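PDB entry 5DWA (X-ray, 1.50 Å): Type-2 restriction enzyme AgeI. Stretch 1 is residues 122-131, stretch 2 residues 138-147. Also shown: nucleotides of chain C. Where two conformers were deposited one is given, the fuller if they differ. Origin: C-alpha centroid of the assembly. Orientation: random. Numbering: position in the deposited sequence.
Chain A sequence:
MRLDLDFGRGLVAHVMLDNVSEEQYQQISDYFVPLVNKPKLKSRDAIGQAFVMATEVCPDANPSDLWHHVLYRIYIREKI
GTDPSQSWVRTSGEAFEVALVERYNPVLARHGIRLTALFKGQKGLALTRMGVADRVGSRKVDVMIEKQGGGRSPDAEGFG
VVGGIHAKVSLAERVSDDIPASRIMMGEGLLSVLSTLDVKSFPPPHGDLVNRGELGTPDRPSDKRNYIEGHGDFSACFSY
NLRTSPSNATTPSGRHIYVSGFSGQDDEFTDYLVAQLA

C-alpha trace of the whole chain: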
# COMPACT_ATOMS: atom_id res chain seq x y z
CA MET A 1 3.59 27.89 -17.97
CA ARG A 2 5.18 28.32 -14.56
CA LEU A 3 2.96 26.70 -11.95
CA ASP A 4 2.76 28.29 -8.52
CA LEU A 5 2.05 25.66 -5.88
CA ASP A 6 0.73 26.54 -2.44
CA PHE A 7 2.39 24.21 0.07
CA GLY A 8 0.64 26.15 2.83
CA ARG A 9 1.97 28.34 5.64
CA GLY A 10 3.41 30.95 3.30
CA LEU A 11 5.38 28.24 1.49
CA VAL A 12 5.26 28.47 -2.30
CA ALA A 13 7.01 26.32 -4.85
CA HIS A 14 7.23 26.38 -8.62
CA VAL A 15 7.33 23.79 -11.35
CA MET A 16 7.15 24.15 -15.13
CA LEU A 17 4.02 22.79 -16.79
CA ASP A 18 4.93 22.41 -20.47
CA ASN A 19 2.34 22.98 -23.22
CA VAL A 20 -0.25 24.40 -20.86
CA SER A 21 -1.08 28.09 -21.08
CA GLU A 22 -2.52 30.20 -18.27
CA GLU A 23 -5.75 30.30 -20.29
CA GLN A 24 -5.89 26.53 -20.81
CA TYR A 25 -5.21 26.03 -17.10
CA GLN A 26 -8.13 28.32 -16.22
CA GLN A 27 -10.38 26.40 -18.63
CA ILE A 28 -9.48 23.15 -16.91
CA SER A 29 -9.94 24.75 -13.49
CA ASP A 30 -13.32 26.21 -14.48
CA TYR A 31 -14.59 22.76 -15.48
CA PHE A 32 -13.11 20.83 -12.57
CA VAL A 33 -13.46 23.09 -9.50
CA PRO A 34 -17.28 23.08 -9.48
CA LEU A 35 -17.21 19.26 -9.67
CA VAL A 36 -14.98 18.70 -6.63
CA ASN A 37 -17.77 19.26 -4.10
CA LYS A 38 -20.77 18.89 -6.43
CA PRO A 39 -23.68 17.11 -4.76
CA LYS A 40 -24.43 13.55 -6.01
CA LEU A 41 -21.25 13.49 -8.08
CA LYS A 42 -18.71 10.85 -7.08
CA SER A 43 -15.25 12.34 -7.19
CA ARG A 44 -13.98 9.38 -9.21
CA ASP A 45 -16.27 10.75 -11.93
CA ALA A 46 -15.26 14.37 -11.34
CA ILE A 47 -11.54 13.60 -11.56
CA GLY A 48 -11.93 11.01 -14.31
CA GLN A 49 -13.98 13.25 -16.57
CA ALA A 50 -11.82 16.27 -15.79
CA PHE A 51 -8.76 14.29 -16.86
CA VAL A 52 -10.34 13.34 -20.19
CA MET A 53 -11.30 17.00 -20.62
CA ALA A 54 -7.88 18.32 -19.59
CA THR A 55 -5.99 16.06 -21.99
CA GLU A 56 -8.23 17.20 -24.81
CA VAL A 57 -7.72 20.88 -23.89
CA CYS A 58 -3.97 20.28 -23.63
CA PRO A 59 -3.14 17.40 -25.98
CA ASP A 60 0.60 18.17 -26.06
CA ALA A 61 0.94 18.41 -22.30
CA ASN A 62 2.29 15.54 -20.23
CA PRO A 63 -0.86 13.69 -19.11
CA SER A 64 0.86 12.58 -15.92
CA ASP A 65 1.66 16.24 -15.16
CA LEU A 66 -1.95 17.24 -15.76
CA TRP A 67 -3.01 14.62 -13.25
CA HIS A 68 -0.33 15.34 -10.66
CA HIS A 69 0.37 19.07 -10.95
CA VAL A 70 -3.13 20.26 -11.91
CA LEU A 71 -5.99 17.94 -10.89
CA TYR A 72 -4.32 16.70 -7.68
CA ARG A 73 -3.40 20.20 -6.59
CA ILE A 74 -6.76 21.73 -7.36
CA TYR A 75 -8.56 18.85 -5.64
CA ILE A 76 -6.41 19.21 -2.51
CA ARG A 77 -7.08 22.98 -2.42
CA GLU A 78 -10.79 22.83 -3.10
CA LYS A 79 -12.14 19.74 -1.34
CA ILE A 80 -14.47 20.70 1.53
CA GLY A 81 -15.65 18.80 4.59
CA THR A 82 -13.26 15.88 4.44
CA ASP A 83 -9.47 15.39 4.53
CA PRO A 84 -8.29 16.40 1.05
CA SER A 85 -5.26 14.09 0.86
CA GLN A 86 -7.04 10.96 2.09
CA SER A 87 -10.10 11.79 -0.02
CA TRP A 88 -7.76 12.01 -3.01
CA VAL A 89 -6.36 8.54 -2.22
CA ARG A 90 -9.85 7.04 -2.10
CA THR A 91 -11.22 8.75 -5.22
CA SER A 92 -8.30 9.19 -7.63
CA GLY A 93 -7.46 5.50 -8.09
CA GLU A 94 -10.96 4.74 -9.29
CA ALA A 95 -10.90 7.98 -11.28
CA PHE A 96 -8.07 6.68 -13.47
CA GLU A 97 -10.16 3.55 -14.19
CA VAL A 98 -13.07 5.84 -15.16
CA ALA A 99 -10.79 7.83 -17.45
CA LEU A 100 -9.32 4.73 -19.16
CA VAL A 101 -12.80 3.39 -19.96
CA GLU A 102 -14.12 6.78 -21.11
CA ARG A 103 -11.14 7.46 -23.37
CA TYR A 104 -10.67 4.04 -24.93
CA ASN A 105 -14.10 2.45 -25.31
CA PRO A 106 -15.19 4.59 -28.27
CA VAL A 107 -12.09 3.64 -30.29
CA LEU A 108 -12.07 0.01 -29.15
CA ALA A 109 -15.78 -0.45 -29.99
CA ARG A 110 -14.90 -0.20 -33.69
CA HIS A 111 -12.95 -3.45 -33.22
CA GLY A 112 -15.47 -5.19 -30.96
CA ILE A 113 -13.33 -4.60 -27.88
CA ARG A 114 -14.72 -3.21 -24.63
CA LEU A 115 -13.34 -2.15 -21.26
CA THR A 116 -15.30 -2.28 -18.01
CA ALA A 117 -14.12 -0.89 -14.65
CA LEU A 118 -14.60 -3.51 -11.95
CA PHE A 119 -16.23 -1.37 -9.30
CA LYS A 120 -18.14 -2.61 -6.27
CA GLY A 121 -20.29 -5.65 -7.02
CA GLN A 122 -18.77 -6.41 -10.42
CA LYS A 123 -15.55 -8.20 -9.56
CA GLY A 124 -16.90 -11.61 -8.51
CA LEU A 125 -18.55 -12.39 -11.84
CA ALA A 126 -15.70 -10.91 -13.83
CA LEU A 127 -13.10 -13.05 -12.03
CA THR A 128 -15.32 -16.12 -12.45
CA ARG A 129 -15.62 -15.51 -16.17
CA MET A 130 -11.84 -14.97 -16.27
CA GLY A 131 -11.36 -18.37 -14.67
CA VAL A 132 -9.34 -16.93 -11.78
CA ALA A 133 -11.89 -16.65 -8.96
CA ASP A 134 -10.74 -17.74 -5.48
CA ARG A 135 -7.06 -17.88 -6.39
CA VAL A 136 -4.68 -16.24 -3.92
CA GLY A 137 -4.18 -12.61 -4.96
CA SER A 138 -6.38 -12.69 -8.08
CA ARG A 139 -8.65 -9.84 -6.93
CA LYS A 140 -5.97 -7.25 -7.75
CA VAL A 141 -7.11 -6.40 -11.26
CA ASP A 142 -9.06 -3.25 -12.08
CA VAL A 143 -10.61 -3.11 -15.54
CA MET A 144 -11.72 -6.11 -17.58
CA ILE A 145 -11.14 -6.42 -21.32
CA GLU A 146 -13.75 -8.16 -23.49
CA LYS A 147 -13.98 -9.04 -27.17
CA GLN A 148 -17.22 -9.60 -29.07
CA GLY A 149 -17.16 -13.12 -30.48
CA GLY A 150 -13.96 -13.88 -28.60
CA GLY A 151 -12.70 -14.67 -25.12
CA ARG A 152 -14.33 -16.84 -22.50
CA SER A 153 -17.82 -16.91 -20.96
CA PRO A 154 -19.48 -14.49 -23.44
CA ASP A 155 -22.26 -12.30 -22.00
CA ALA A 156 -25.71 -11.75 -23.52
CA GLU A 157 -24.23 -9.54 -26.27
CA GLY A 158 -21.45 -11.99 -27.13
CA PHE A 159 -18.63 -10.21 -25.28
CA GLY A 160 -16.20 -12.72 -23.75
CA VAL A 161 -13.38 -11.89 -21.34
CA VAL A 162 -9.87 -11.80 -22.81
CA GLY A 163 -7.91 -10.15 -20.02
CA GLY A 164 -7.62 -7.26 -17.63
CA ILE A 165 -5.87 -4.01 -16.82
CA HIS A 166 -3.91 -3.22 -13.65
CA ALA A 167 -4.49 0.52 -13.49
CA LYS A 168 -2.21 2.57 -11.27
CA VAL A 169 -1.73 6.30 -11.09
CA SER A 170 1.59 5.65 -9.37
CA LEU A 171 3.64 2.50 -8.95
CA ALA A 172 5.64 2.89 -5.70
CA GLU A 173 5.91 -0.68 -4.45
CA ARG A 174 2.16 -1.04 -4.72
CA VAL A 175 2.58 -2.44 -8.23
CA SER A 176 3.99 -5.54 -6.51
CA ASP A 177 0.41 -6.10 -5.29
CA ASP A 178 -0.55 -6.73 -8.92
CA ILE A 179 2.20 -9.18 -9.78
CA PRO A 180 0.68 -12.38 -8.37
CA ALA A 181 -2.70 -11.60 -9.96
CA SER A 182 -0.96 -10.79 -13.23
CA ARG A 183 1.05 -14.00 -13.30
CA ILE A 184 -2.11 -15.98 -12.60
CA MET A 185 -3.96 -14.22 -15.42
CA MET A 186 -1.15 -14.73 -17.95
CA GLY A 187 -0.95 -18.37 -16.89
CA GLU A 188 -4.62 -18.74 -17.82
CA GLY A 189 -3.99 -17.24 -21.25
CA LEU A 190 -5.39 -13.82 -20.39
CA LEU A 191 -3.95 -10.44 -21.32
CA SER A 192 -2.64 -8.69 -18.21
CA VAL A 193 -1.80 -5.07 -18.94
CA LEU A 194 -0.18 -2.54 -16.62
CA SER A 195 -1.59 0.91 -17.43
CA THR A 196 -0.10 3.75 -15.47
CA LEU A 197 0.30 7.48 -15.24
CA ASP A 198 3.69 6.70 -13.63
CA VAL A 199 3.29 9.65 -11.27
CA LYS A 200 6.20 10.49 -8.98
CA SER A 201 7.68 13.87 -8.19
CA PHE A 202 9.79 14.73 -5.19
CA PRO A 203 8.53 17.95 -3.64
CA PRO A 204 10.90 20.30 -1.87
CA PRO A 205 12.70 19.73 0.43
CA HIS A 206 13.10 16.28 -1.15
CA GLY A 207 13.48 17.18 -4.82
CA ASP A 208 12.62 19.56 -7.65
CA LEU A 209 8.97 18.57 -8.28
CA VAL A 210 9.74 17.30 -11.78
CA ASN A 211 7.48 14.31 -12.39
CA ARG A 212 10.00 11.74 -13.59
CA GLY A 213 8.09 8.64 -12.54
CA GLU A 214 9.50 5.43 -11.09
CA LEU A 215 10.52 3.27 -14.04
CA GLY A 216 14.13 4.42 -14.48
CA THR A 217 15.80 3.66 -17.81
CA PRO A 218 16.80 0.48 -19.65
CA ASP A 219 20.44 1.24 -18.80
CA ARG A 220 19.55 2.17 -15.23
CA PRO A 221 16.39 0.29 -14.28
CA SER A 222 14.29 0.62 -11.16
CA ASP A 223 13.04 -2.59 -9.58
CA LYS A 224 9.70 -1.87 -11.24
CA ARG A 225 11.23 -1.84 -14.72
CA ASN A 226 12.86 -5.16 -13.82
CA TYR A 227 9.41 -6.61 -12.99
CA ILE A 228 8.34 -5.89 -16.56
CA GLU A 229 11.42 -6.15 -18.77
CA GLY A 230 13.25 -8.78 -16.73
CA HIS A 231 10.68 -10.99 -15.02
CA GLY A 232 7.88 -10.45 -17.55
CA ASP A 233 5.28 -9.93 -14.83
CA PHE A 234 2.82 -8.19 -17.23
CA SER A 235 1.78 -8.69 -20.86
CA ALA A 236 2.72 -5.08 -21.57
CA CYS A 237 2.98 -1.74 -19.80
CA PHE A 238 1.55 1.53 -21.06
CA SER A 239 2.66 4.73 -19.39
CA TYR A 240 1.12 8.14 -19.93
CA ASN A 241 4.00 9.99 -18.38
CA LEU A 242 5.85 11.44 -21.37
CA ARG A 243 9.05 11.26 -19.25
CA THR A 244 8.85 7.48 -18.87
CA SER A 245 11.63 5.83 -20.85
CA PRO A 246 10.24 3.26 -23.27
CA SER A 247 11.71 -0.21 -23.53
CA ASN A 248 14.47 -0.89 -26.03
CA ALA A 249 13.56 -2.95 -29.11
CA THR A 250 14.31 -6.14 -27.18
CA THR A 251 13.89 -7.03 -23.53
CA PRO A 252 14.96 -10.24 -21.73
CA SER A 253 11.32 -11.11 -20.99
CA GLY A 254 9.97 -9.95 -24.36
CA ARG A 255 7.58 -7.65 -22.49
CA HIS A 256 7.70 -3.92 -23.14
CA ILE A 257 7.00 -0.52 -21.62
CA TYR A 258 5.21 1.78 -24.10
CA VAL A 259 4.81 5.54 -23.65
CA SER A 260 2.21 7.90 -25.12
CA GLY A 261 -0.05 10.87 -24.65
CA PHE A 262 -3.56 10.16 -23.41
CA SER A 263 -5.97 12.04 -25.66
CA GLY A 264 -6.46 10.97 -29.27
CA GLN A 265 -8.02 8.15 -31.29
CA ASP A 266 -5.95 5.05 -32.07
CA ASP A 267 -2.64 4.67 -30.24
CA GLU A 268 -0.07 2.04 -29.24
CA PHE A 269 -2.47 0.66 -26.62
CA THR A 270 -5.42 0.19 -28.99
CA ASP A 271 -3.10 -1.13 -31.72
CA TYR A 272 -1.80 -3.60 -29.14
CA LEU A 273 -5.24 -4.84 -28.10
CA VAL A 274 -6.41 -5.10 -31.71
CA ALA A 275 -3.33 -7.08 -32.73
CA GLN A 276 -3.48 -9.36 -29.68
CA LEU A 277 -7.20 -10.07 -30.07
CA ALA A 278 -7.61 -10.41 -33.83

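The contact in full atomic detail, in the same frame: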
# COMPACT_ATOMS: atom_id res chain seq x y z
N GLN A 122 -19.04 -5.88 -9.08
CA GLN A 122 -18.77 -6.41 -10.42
C GLN A 122 -17.64 -7.44 -10.46
O GLN A 122 -17.54 -8.20 -11.42
CB GLN A 122 -18.43 -5.27 -11.38
CG GLN A 122 -19.56 -4.35 -11.70
CD GLN A 122 -19.10 -3.18 -12.54
OE1 GLN A 122 -18.93 -3.31 -13.76
NE2 GLN A 122 -18.87 -2.05 -11.90
N LYS A 123 -16.79 -7.45 -9.45
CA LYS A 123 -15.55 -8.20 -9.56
C LYS A 123 -15.75 -9.72 -9.51
O LYS A 123 -15.08 -10.45 -10.24
CB LYS A 123 -14.56 -7.75 -8.48
CG LYS A 123 -13.15 -8.22 -8.73
CD LYS A 123 -12.13 -7.43 -7.91
CE LYS A 123 -11.75 -6.10 -8.56
NZ LYS A 123 -10.61 -5.47 -7.83
N GLY A 124 -16.67 -10.19 -8.67
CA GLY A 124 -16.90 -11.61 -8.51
C GLY A 124 -17.23 -12.34 -9.80
O GLY A 124 -16.65 -13.37 -10.10
N LEU A 125 -18.16 -11.78 -10.57
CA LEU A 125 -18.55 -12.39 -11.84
C LEU A 125 -17.43 -12.28 -12.86
O LEU A 125 -17.14 -13.24 -13.58
CB LEU A 125 -19.84 -11.74 -12.37
CG LEU A 125 -20.31 -12.21 -13.75
CD1 LEU A 125 -20.69 -13.68 -13.73
CD2 LEU A 125 -21.50 -11.37 -14.19
N ALA A 126 -16.78 -11.12 -12.89
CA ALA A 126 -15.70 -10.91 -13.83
C ALA A 126 -14.57 -11.92 -13.61
O ALA A 126 -14.08 -12.52 -14.57
CB ALA A 126 -15.17 -9.48 -13.72
N LEU A 127 -14.17 -12.11 -12.36
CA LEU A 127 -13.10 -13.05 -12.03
C LEU A 127 -13.52 -14.49 -12.36
O LEU A 127 -12.71 -15.28 -12.82
CB LEU A 127 -12.71 -12.94 -10.55
CG LEU A 127 -12.07 -11.60 -10.18
CD1 LEU A 127 -11.70 -11.55 -8.70
CD2 LEU A 127 -10.86 -11.32 -11.06
N THR A 128 -14.79 -14.80 -12.13
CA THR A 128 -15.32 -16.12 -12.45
C THR A 128 -15.25 -16.38 -13.94
O THR A 128 -14.82 -17.46 -14.37
CB THR A 128 -16.76 -16.28 -11.97
OG1 THR A 128 -16.80 -16.12 -10.54
CG2 THR A 128 -17.31 -17.67 -12.35
N ARG A 129 -15.66 -15.39 -14.72
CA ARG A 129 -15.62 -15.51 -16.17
C ARG A 129 -14.18 -15.57 -16.67
O ARG A 129 -13.90 -16.22 -17.67
CB ARG A 129 -16.38 -14.36 -16.82
CG ARG A 129 -17.87 -14.37 -16.50
CD ARG A 129 -18.56 -13.11 -17.01
NE ARG A 129 -18.47 -13.00 -18.46
CZ ARG A 129 -18.10 -11.91 -19.12
NH1 ARG A 129 -17.76 -10.80 -18.46
NH2 ARG A 129 -18.04 -11.92 -20.44
N MET A 130 -13.26 -14.91 -15.96
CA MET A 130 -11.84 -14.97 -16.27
C MET A 130 -11.23 -16.33 -15.99
O MET A 130 -10.19 -16.68 -16.55
CB MET A 130 -11.06 -13.93 -15.47
CG MET A 130 -11.11 -12.53 -16.02
SD MET A 130 -10.04 -11.46 -15.05
CE MET A 130 -10.57 -9.86 -15.64
N GLY A 131 -11.87 -17.08 -15.10
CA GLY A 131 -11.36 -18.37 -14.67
C GLY A 131 -10.30 -18.25 -13.59
O GLY A 131 -9.46 -19.13 -13.46
N SER A 138 -5.77 -12.97 -6.77
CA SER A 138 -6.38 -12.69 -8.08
C SER A 138 -7.31 -11.47 -8.11
O SER A 138 -7.61 -10.96 -9.19
CB SER A 138 -7.15 -13.93 -8.57
OG SER A 138 -8.28 -14.17 -7.76
N ARG A 139 -7.75 -10.99 -6.96
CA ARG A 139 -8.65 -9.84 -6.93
C ARG A 139 -8.01 -8.53 -7.39
O ARG A 139 -8.71 -7.59 -7.75
CB ARG A 139 -9.21 -9.63 -5.52
CG ARG A 139 -9.99 -10.81 -4.98
CD ARG A 139 -11.08 -10.37 -4.02
NE ARG A 139 -12.42 -10.60 -4.56
CZ ARG A 139 -13.32 -9.64 -4.76
NH1 ARG A 139 -13.04 -8.38 -4.45
NH2 ARG A 139 -14.51 -9.94 -5.25
N LYS A 140 -6.68 -8.49 -7.39
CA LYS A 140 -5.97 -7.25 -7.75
C LYS A 140 -5.88 -7.09 -9.26
O LYS A 140 -4.81 -7.27 -9.86
CB LYS A 140 -4.58 -7.20 -7.10
CG LYS A 140 -3.83 -5.87 -7.27
CD LYS A 140 -4.65 -4.66 -6.82
CE LYS A 140 -3.73 -3.46 -6.55
NZ LYS A 140 -4.47 -2.17 -6.45
N VAL A 141 -7.02 -6.78 -9.86
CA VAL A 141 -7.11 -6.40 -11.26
C VAL A 141 -8.27 -5.42 -11.33
O VAL A 141 -9.25 -5.57 -10.59
CB VAL A 141 -7.31 -7.63 -12.18
CG1 VAL A 141 -8.59 -8.36 -11.86
CG2 VAL A 141 -7.25 -7.22 -13.64
N ASP A 142 -8.17 -4.41 -12.19
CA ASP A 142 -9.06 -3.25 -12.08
C ASP A 142 -10.11 -3.11 -13.17
O ASP A 142 -11.26 -2.78 -12.89
CB ASP A 142 -8.21 -1.99 -12.02
CG ASP A 142 -7.15 -2.07 -10.94
OD1 ASP A 142 -7.52 -2.40 -9.79
OD2 ASP A 142 -5.97 -1.86 -11.24
N VAL A 143 -9.72 -3.33 -14.41
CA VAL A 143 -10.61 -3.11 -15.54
C VAL A 143 -10.59 -4.37 -16.40
O VAL A 143 -9.52 -4.89 -16.74
CB VAL A 143 -10.19 -1.87 -16.36
CG1 VAL A 143 -11.12 -1.66 -17.54
CG2 VAL A 143 -10.09 -0.61 -15.49
N MET A 144 -11.75 -4.91 -16.75
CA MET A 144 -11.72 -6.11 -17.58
C MET A 144 -11.76 -5.73 -19.06
O MET A 144 -12.24 -4.66 -19.43
CB MET A 144 -12.86 -7.07 -17.20
CG MET A 144 -14.22 -6.79 -17.79
SD MET A 144 -15.34 -8.19 -17.49
CE MET A 144 -16.88 -7.28 -17.42
N ILE A 145 -11.16 -6.60 -19.88
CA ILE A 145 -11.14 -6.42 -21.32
C ILE A 145 -11.96 -7.55 -21.93
O ILE A 145 -11.75 -8.71 -21.57
CB ILE A 145 -9.72 -6.45 -21.91
CG1 ILE A 145 -8.76 -5.56 -21.10
CG2 ILE A 145 -9.74 -6.05 -23.39
CD1 ILE A 145 -7.30 -5.81 -21.45
N GLU A 146 -12.88 -7.19 -22.82
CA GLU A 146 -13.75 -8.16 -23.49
C GLU A 146 -13.69 -7.98 -25.00
O GLU A 146 -13.43 -6.88 -25.49
CB GLU A 146 -15.19 -8.02 -23.01
CG GLU A 146 -15.42 -8.41 -21.57
CD GLU A 146 -16.84 -8.14 -21.13
OE1 GLU A 146 -17.28 -6.98 -21.20
OE2 GLU A 146 -17.53 -9.10 -20.72
N LYS A 147 -13.98 -9.05 -25.72
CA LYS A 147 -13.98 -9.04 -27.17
C LYS A 147 -15.26 -9.70 -27.66
O LYS A 147 -15.59 -10.80 -27.25
CB LYS A 147 -12.76 -9.78 -27.72
CG LYS A 147 -12.81 -10.11 -29.20
CD LYS A 147 -12.40 -8.93 -30.06
CE LYS A 147 -12.29 -9.32 -31.52
NZ LYS A 147 -11.65 -8.25 -32.33
P DC C 5 -6.10 -1.42 -3.86
OP1 DC C 5 -6.55 -2.28 -4.98
OP2 DC C 5 -4.93 -1.81 -3.04
O5' DC C 5 -5.84 0.05 -4.44
C5' DC C 5 -6.84 0.68 -5.23
C4' DC C 5 -7.01 2.12 -4.79
O4' DC C 5 -7.58 2.15 -3.48
C3' DC C 5 -5.71 2.89 -4.68
O3' DC C 5 -5.45 3.49 -5.93
C2' DC C 5 -6.01 3.94 -3.60
C1' DC C 5 -7.16 3.32 -2.79
N1 DC C 5 -6.81 2.91 -1.39
C2 DC C 5 -7.41 3.56 -0.30
O2 DC C 5 -8.22 4.46 -0.52
N3 DC C 5 -7.10 3.18 0.96
C4 DC C 5 -6.22 2.19 1.16
N4 DC C 5 -5.94 1.84 2.42
C5 DC C 5 -5.60 1.51 0.07
C6 DC C 5 -5.91 1.90 -1.17
O HOH W 1 -9.86 -2.88 -8.55

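A short helix, ending near Met 130, packs against the segment that leads from Ser 138 into the strand 143-147. The contact is polar at both ends and apolar between them.

Lys 123 anchors one end. Its CA-to-CB bond points toward the other stretch. Chi1, chi2 and chi4 are t, and the single m turn at chi3 bends the chain so that the amine meets backbone carbonyls. NZ donates to Arg 139 O at 2.8 Å and to Val 141 O at 3.1 Å. NZ also donates to water 1, whose O lies 2.8 Å away; this water donates in turn to Asp 142 OD1 at 2.7 Å. A long, flexible side chain with three protons suits this place. Lys 123 CD lies over one face of the Arg 139 guanidinium, 3.7 Å from Arg 139 NH1.

The middle is apolar. Leu 127, in the common m,t rotamer, is buried. Its CD2 packs on Val 141 CG1 at 3.8 Å, and its CD1 lies 3.9 Å from Arg 139 CA. Met 144, with chi1 p and the rest of its chain t, points toward the helix. Its SD lies 4.0 Å from Ala 126 CB. The backbones are close here, with Ala 126 CA 7.3 Å from Met 144 CA, and a small side chain fits the space. Met 130 CE reaches Met 144 CB at 3.9 Å.

Arg 129 and Glu 146 close the other end with a salt bridge. Arg 129 NH1 and NH2 both donate to Glu 146 OE2, at 2.8 and 2.9 Å. The carboxylate oxygen sits at the guanidinium edge. Glu 146 starts sideways, but its m,t conformation brings its end nearer. Its OE1 is bonded elsewhere in the structure.

Lys 140 points away from the helix, and its NZ donates to DC5 OP1 at 2.5 Å, as befits a DNA-cutting enzyme.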